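Side-chain contacts in fructooligosaccharide ABC transporter substrate-binding protein FusA (Streptococcus pneumoniae, PDB 5G5Y), which captures short- and long-chain fructooligosaccharides, preferring tetrasaccharides and larger, and serves as the solute-binding subunit of the FusABC-MsmK import complex: residues Thr39-Gln42 / Glu47-Asn50; Glu152-Lys155 / Asp159-Lys162; Ala436-Asp441 / Ser476-Ile481. All blocks are in the same frame, centred on the assembly; numbering follows the deposited sequence.

How the contacts relate
The three contacts follow one another along the chain. Contact 1 joins strand 34-41, an outermost strand of a four-stranded mixed sheet, to helix 45-55. Contact 2 folds loop 152-155 against helix 157-169, close to strand 138-142 of the second four-stranded sheet. The centres of contacts 1 and 2 are about 53 Å apart, on opposite sides of the chain's centre, consistent with the two-lobed fold of solute-binding proteins, probably with one sheet in each lobe. Contact 3, between helices 429-455 and 475-492, has its centre about 33 Å from that of contact 1 and about 38 Å from that of contact 2. None touches another: contacts 1 and 2 lie by the two sheets, contact 3 among C-terminal helices.

Contact 1 of 3, residues Thr39-Gln42 / Glu47-Asn50; sequences TNYQ and EKRN
The ring of Y41, at the end of strand 34-41, lies against the side chain of K48 on helix 45-55 in a CH-pi contact. K48 CB sits 3.7 Å from the centroid of the Y41 ring and only 12° off its normal, with Y41 CD2 its closest ring atom at 3.6 Å. Further along the lysine, K48 CD passes 3.7 Å from Y41 CD1, so two methylenes of the extended chain share the packing. With K48 CG anti to its carbonyl carbon (chi1 -69°), the chain runs back over the CD1 side of the ring, and its ammonium continues to the backbone carbonyl of S43. This apolar patch is the tight part. The phenol end is polar and hydrated: Y41 OH bonds to D52 and to a sulfate probably from the crystallisation liquor, and only weakly, at 3.5 Å, to a water that sits 2.8 Å from K48 O. The end of the R49 side chain leads away from the tyrosine, its guanidinium gripping N50 OD1 through NE and NH2 and forming a salt bridge with D65. A strand leading through a short turn into a helix packed back on it is a beta-alpha unit, here beside strand 3-10.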
loop_
_atom_site.group_PDB
_atom_site.type_symbol
_atom_site.label_atom_id
_atom_site.label_comp_id
_atom_site.label_asym_id
_atom_site.label_seq_id
_atom_site.Cartn_x
_atom_site.Cartn_y
_atom_site.Cartn_z
ATOM N N THR A 39 1.418 -18.408 -21.343
ATOM C CA THR A 39 0.647 -17.450 -22.139
ATOM C C THR A 39 0.888 -16.146 -21.434
ATOM O O THR A 39 0.302 -15.904 -20.360
ATOM C CB THR A 39 -0.860 -17.806 -22.193
ATOM O OG1 THR A 39 -1.027 -19.061 -22.837
ATOM C CG2 THR A 39 -1.666 -16.756 -22.970
ATOM N N ASN A 40 1.761 -15.312 -22.002
ATOM C CA ASN A 40 2.257 -14.150 -21.327
ATOM C C ASN A 40 1.665 -12.865 -21.889
ATOM O O ASN A 40 2.050 -12.445 -22.995
ATOM C CB ASN A 40 3.771 -14.122 -21.458
ATOM C CG ASN A 40 4.428 -12.988 -20.719
ATOM O OD1 ASN A 40 3.877 -12.428 -19.768
ATOM N ND2 ASN A 40 5.634 -12.647 -21.137
ATOM N N TYR A 41 0.768 -12.235 -21.123
ATOM C CA TYR A 41 0.170 -10.959 -21.531
ATOM C C TYR A 41 0.876 -9.795 -20.872
ATOM O O TYR A 41 0.889 -9.670 -19.645
ATOM C CB TYR A 41 -1.312 -10.952 -21.235
ATOM C CG TYR A 41 -2.094 -12.011 -21.957
ATOM C CD1 TYR A 41 -1.915 -12.260 -23.337
ATOM C CD2 TYR A 41 -3.078 -12.742 -21.288
ATOM C CE1 TYR A 41 -2.662 -13.224 -23.987
ATOM C CE2 TYR A 41 -3.830 -13.710 -21.911
ATOM C CZ TYR A 41 -3.645 -13.946 -23.276
ATOM O OH TYR A 41 -4.429 -14.923 -23.884
ATOM N N GLN A 42 1.487 -8.947 -21.692
ATOM C CA GLN A 42 2.341 -7.890 -21.216
ATOM C C GLN A 42 1.668 -6.526 -21.223
ATOM O O GLN A 42 2.274 -5.556 -20.819
ATOM C CB GLN A 42 3.638 -7.892 -22.020
ATOM C CG GLN A 42 4.412 -9.179 -21.759
ATOM C CD GLN A 42 5.799 -9.193 -22.321
ATOM O OE1 GLN A 42 5.947 -9.238 -23.526
ATOM N NE2 GLN A 42 6.814 -9.245 -21.471
ATOM N N GLU A 47 -8.162 -7.619 -19.488
ATOM C CA GLU A 47 -9.042 -7.845 -20.638
ATOM C C GLU A 47 -8.734 -9.143 -21.402
ATOM O O GLU A 47 -9.647 -9.887 -21.749
ATOM C CB GLU A 47 -9.052 -6.672 -21.632
ATOM C CG GLU A 47 -10.231 -6.776 -22.609
ATOM C CD GLU A 47 -11.536 -7.187 -21.898
ATOM O OE1 GLU A 47 -11.955 -6.401 -21.010
ATOM O OE2 GLU A 47 -12.102 -8.299 -22.156
ATOM N N LYS A 48 -7.451 -9.399 -21.631
ATOM C CA LYS A 48 -7.031 -10.593 -22.345
ATOM C C LYS A 48 -7.384 -11.857 -21.555
ATOM O O LYS A 48 -7.906 -12.817 -22.110
ATOM C CB LYS A 48 -5.556 -10.493 -22.696
ATOM C CG LYS A 48 -5.294 -9.413 -23.767
ATOM C CD LYS A 48 -3.822 -9.177 -24.004
ATOM C CE LYS A 48 -3.568 -8.147 -25.109
ATOM N NZ LYS A 48 -2.130 -7.767 -25.086
ATOM N N ARG A 49 -7.157 -11.820 -20.235
ATOM C CA ARG A 49 -7.591 -12.896 -19.338
ATOM C C ARG A 49 -9.094 -13.118 -19.387
ATOM O O ARG A 49 -9.546 -14.246 -19.562
ATOM C CB ARG A 49 -7.133 -12.601 -17.904
ATOM C CG ARG A 49 -7.598 -13.643 -16.895
ATOM C CD ARG A 49 -7.650 -13.118 -15.488
ATOM N NE ARG A 49 -8.583 -12.025 -15.415
ATOM C CZ ARG A 49 -8.498 -10.965 -14.627
ATOM N NH1 ARG A 49 -7.520 -10.840 -13.751
ATOM N NH2 ARG A 49 -9.438 -10.024 -14.709
ATOM N N ASN A 50 -9.882 -12.042 -19.286
ATOM C CA ASN A 50 -11.350 -12.169 -19.323
ATOM C C ASN A 50 -11.893 -12.755 -20.649
ATOM O O ASN A 50 -12.846 -13.556 -20.632
ATOM C CB ASN A 50 -12.026 -10.820 -18.995
ATOM C CG ASN A 50 -11.779 -10.358 -17.560
ATOM O OD1 ASN A 50 -11.360 -11.133 -16.678
ATOM N ND2 ASN A 50 -11.984 -9.072 -17.330
HETATM O O HOH W 1 -7.217 -13.109 -24.847
#

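Contact 2 of 3, residues Glu152-Lys155 / Asp159-Lys162; sequences EMPK and DLIK
D159, in the first turn of helix 157-169, meets the loop residues P154 and K155 with successive parts of its side chain. Its CB packs on the proline: D159 CB lies 3.6 Å from P154 CB, and P154 CA is almost as near. CG is carried toward the loop by a chi1 of -68°, which sets it anti to the carbonyl carbon and brings the carboxylate up to the backbone of K155. There D159 OD2 accepts a hydrogen bond from K155 N at 3.1 Å, with an N-H...O angle of 158° and the anti lone pair of the oxygen in use. The same OD2 also receives a bond from a water, 3.0 Å away, that donates in turn to M153 O at 3.1 Å. One carboxylate oxygen therefore grips the loop both directly and through solvent. D159 OD1 makes a long salt bridge, 3.7 Å, with K162 NZ one turn further on. K155 contributes mainly its backbone; K155 CB rests 3.6 Å from D159 OD2, while its ammonium leads away. The proline ring also reaches the next helical residue, with P154 CG 4.3 Å from L160 CD1. T156, just before the helix, acts as its N-cap, its OG1 accepting a hydrogen bond from D159 N. M153 and P154 touch I141 of strand 138-142, whereas L160 and I161 pack on F233 of helix 225-239, so that the loop faces the strand and the start of the helix faces helix 225-239.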
loop_
_atom_site.group_PDB
_atom_site.type_symbol
_atom_site.label_atom_id
_atom_site.label_comp_id
_atom_site.label_asym_id
_atom_site.label_seq_id
_atom_site.Cartn_x
_atom_site.Cartn_y
_atom_site.Cartn_z
ATOM N N GLU A 152 12.969 27.231 15.420
ATOM C CA GLU A 152 12.988 25.870 15.942
ATOM C C GLU A 152 11.987 25.032 15.131
ATOM O O GLU A 152 10.993 25.552 14.632
ATOM C CB GLU A 152 12.532 25.848 17.406
ATOM C CG GLU A 152 13.215 26.835 18.357
ATOM C CD GLU A 152 14.728 26.700 18.382
ATOM O OE1 GLU A 152 15.228 25.550 18.390
ATOM O OE2 GLU A 152 15.423 27.748 18.388
ATOM N N MET A 153 12.229 23.729 15.033
ATOM C CA MET A 153 11.232 22.816 14.463
ATOM C C MET A 153 9.921 22.937 15.266
ATOM O O MET A 153 9.954 22.871 16.490
ATOM C CB MET A 153 11.759 21.354 14.527
ATOM C CG MET A 153 10.802 20.334 13.943
ATOM S SD MET A 153 10.785 20.498 12.170
ATOM C CE MET A 153 12.297 19.632 11.716
ATOM N N PRO A 154 8.770 23.109 14.599
ATOM C CA PRO A 154 7.517 23.213 15.369
ATOM C C PRO A 154 7.213 21.969 16.172
ATOM O O PRO A 154 7.495 20.873 15.709
ATOM C CB PRO A 154 6.441 23.390 14.317
ATOM C CG PRO A 154 7.104 23.342 13.003
ATOM C CD PRO A 154 8.571 23.317 13.159
ATOM N N LYS A 155 6.662 22.168 17.363
ATOM C CA LYS A 155 6.223 21.103 18.224
ATOM C C LYS A 155 4.699 20.960 18.293
ATOM O O LYS A 155 4.212 19.929 18.705
ATOM C CB LYS A 155 6.727 21.349 19.649
ATOM C CG LYS A 155 8.238 21.352 19.826
ATOM C CD LYS A 155 8.570 21.442 21.313
ATOM C CE LYS A 155 10.025 21.786 21.562
ATOM N NZ LYS A 155 10.223 23.262 21.607
ATOM N N ASP A 159 2.530 26.329 16.640
ATOM C CA ASP A 159 3.915 26.585 16.156
ATOM C C ASP A 159 4.033 26.471 14.665
ATOM O O ASP A 159 4.736 27.285 14.009
ATOM C CB ASP A 159 4.950 25.588 16.711
ATOM C CG ASP A 159 5.191 25.712 18.184
ATOM O OD1 ASP A 159 4.875 26.767 18.773
ATOM O OD2 ASP A 159 5.715 24.717 18.759
ATOM N N LEU A 160 3.365 25.469 14.096
ATOM C CA LEU A 160 3.406 25.275 12.656
ATOM C C LEU A 160 2.822 26.485 11.946
ATOM O O LEU A 160 3.355 26.926 10.954
ATOM C CB LEU A 160 2.650 24.002 12.229
ATOM C CG LEU A 160 2.590 23.704 10.731
ATOM C CD1 LEU A 160 3.990 23.547 10.106
ATOM C CD2 LEU A 160 1.726 22.500 10.453
ATOM N N ILE A 161 1.705 27.011 12.430
ATOM C CA ILE A 161 1.150 28.213 11.802
ATOM C C ILE A 161 2.227 29.350 11.789
ATOM O O ILE A 161 2.448 29.954 10.744
ATOM C CB ILE A 161 -0.126 28.684 12.501
ATOM C CG1 ILE A 161 -1.272 27.692 12.262
ATOM C CG2 ILE A 161 -0.544 30.052 11.968
ATOM C CD1 ILE A 161 -2.480 27.920 13.148
ATOM N N LYS A 162 2.910 29.563 12.922
ATOM C CA LYS A 162 3.945 30.627 13.062
ATOM C C LYS A 162 5.115 30.399 12.111
ATOM O O LYS A 162 5.548 31.300 11.415
ATOM C CB LYS A 162 4.463 30.741 14.510
ATOM C CG LYS A 162 3.414 31.136 15.557
ATOM C CD LYS A 162 4.023 31.325 16.949
ATOM C CE LYS A 162 2.984 31.243 18.079
ATOM N NZ LYS A 162 2.763 29.843 18.587
HETATM O O HOH W 2 8.711 24.975 18.334
#

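Contact 3 of 3, residues Ala436-Asp441 / Ser476-Ile481; sequences AHIEAD and SDYLAI. With ZN (zinc ion), chain H.
Y478 of helix 475-492 packs against I438 and E439 of helix 429-455, a helix-helix contact in the C-terminal helical region of this solute-binding protein. The apolar part belongs to I438, whose CG2 lies 3.8 Å from Y478 CD1 and meets the ring obliquely. I438 CD1 also lies about equally near Y478 N and Y478 CB, each 4.0 Å away. I435 and I481 extend the apolar packing between these helices, and L479 reaches V218 and F220 of the strand 218-220, whose F220 contributes to a calcium site. The polar part is a hydrogen bond from Y478 OH to E439 OE2 at 2.6 Å, received on the anti lone pair of the carboxylate oxygen. The oxygen lies at the edge of the ring and near its plane, yet the carboxylate and ring planes are 61° apart. Y478 reaches it with CG anti to its backbone N (chi1 -174°), and the extended glutamate chain meets the tyrosine at about a right angle, bringing OE2 to the hydroxyl end of its edge. Metal coordination occupies a different side of helix 429-455: H437 and D441, four residues apart, hold a zinc ion, with H437 NE2 and D441 OD2 each 2.0 Å from the metal.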
loop_
_atom_site.group_PDB
_atom_site.type_symbol
_atom_site.label_atom_id
_atom_site.label_comp_id
_atom_site.label_asym_id
_atom_site.label_seq_id
_atom_site.Cartn_x
_atom_site.Cartn_y
_atom_site.Cartn_z
ATOM N N ALA A 436 -19.361 -1.228 -2.134
ATOM C CA ALA A 436 -18.978 -0.530 -3.370
ATOM C C ALA A 436 -19.923 0.606 -3.720
ATOM O O ALA A 436 -19.501 1.693 -4.146
ATOM C CB ALA A 436 -18.878 -1.514 -4.541
ATOM N N HIS A 437 -21.208 0.336 -3.594
ATOM C CA HIS A 437 -22.228 1.325 -3.831
ATOM C C HIS A 437 -22.099 2.494 -2.853
ATOM O O HIS A 437 -22.109 3.652 -3.277
ATOM C CB HIS A 437 -23.618 0.677 -3.750
ATOM C CG HIS A 437 -24.767 1.614 -3.943
ATOM N ND1 HIS A 437 -26.066 1.158 -4.025
ATOM C CD2 HIS A 437 -24.841 2.957 -4.091
ATOM C CE1 HIS A 437 -26.883 2.177 -4.215
ATOM N NE2 HIS A 437 -26.164 3.282 -4.255
ATOM N N ILE A 438 -21.993 2.203 -1.565
ATOM C CA ILE A 438 -21.902 3.252 -0.572
ATOM C C ILE A 438 -20.670 4.146 -0.816
ATOM O O ILE A 438 -20.764 5.398 -0.741
ATOM C CB ILE A 438 -21.959 2.705 0.876
ATOM C CG1 ILE A 438 -23.350 2.113 1.145
ATOM C CG2 ILE A 438 -21.711 3.829 1.907
ATOM C CD1 ILE A 438 -23.405 1.247 2.389
ATOM N N GLU A 439 -19.542 3.505 -1.099
ATOM C CA GLU A 439 -18.276 4.241 -1.356
ATOM C C GLU A 439 -18.365 5.068 -2.644
ATOM O O GLU A 439 -17.899 6.204 -2.687
ATOM C CB GLU A 439 -17.089 3.270 -1.436
ATOM C CG GLU A 439 -16.709 2.734 -0.063
ATOM C CD GLU A 439 -15.705 1.584 -0.094
ATOM O OE1 GLU A 439 -15.241 1.211 -1.168
ATOM O OE2 GLU A 439 -15.370 1.049 0.980
ATOM N N ALA A 440 -18.973 4.513 -3.680
ATOM C CA ALA A 440 -19.176 5.263 -4.924
ATOM C C ALA A 440 -20.038 6.507 -4.678
ATOM O O ALA A 440 -19.803 7.531 -5.280
ATOM C CB ALA A 440 -19.764 4.390 -6.008
ATOM N N ASP A 441 -21.014 6.425 -3.778
ATOM C CA ASP A 441 -21.878 7.552 -3.471
ATOM C C ASP A 441 -21.228 8.570 -2.580
ATOM O O ASP A 441 -21.434 9.787 -2.761
ATOM C CB ASP A 441 -23.163 7.088 -2.774
ATOM C CG ASP A 441 -24.191 6.450 -3.734
ATOM O OD1 ASP A 441 -23.973 6.329 -4.968
ATOM O OD2 ASP A 441 -25.252 6.108 -3.185
ATOM N N SER A 476 -24.520 4.305 8.424
ATOM C CA SER A 476 -24.742 3.341 9.496
ATOM C C SER A 476 -24.676 1.905 8.998
ATOM O O SER A 476 -24.154 1.051 9.694
ATOM C CB SER A 476 -26.040 3.590 10.271
ATOM O OG SER A 476 -27.158 3.448 9.433
ATOM N N ASP A 477 -25.179 1.632 7.802
ATOM C CA ASP A 477 -25.110 0.276 7.246
ATOM C C ASP A 477 -23.680 -0.122 6.926
ATOM O O ASP A 477 -23.277 -1.259 7.176
ATOM C CB ASP A 477 -25.967 0.155 5.991
ATOM C CG ASP A 477 -27.466 0.214 6.286
ATOM O OD1 ASP A 477 -27.902 0.013 7.431
ATOM O OD2 ASP A 477 -28.225 0.469 5.348
ATOM N N TYR A 478 -22.959 0.809 6.326
ATOM C CA TYR A 478 -21.521 0.666 6.018
ATOM C C TYR A 478 -20.730 0.200 7.254
ATOM O O TYR A 478 -20.017 -0.811 7.228
ATOM C CB TYR A 478 -20.989 2.021 5.526
ATOM C CG TYR A 478 -19.561 2.011 5.034
ATOM C CD1 TYR A 478 -19.279 1.575 3.760
ATOM C CD2 TYR A 478 -18.502 2.447 5.828
ATOM C CE1 TYR A 478 -18.009 1.543 3.264
ATOM C CE2 TYR A 478 -17.192 2.427 5.331
ATOM C CZ TYR A 478 -16.973 1.977 4.036
ATOM O OH TYR A 478 -15.741 1.924 3.438
ATOM N N LEU A 479 -20.932 0.924 8.351
ATOM C CA LEU A 479 -20.259 0.612 9.615
ATOM C C LEU A 479 -20.659 -0.695 10.228
ATOM O O LEU A 479 -19.795 -1.402 10.756
ATOM C CB LEU A 479 -20.430 1.723 10.642
ATOM C CG LEU A 479 -19.594 2.965 10.332
ATOM C CD1 LEU A 479 -20.032 4.106 11.246
ATOM C CD2 LEU A 479 -18.104 2.659 10.532
ATOM N N ALA A 480 -21.948 -1.047 10.125
ATOM C CA ALA A 480 -22.397 -2.329 10.639
ATOM C C ALA A 480 -21.754 -3.460 9.853
ATOM O O ALA A 480 -21.375 -4.464 10.439
ATOM C CB ALA A 480 -23.933 -2.463 10.620
ATOM N N ILE A 481 -21.654 -3.320 8.538
ATOM C CA ILE A 481 -20.978 -4.330 7.725
ATOM C C ILE A 481 -19.490 -4.467 8.122
ATOM O O ILE A 481 -18.994 -5.587 8.335
ATOM C CB ILE A 481 -21.101 -4.064 6.224
ATOM C CG1 ILE A 481 -22.567 -4.267 5.795
ATOM C CG2 ILE A 481 -20.153 -4.984 5.458
ATOM C CD1 ILE A 481 -22.913 -3.559 4.513
HETATM ZN ZN ZN H . -26.766 5.199 -4.200
#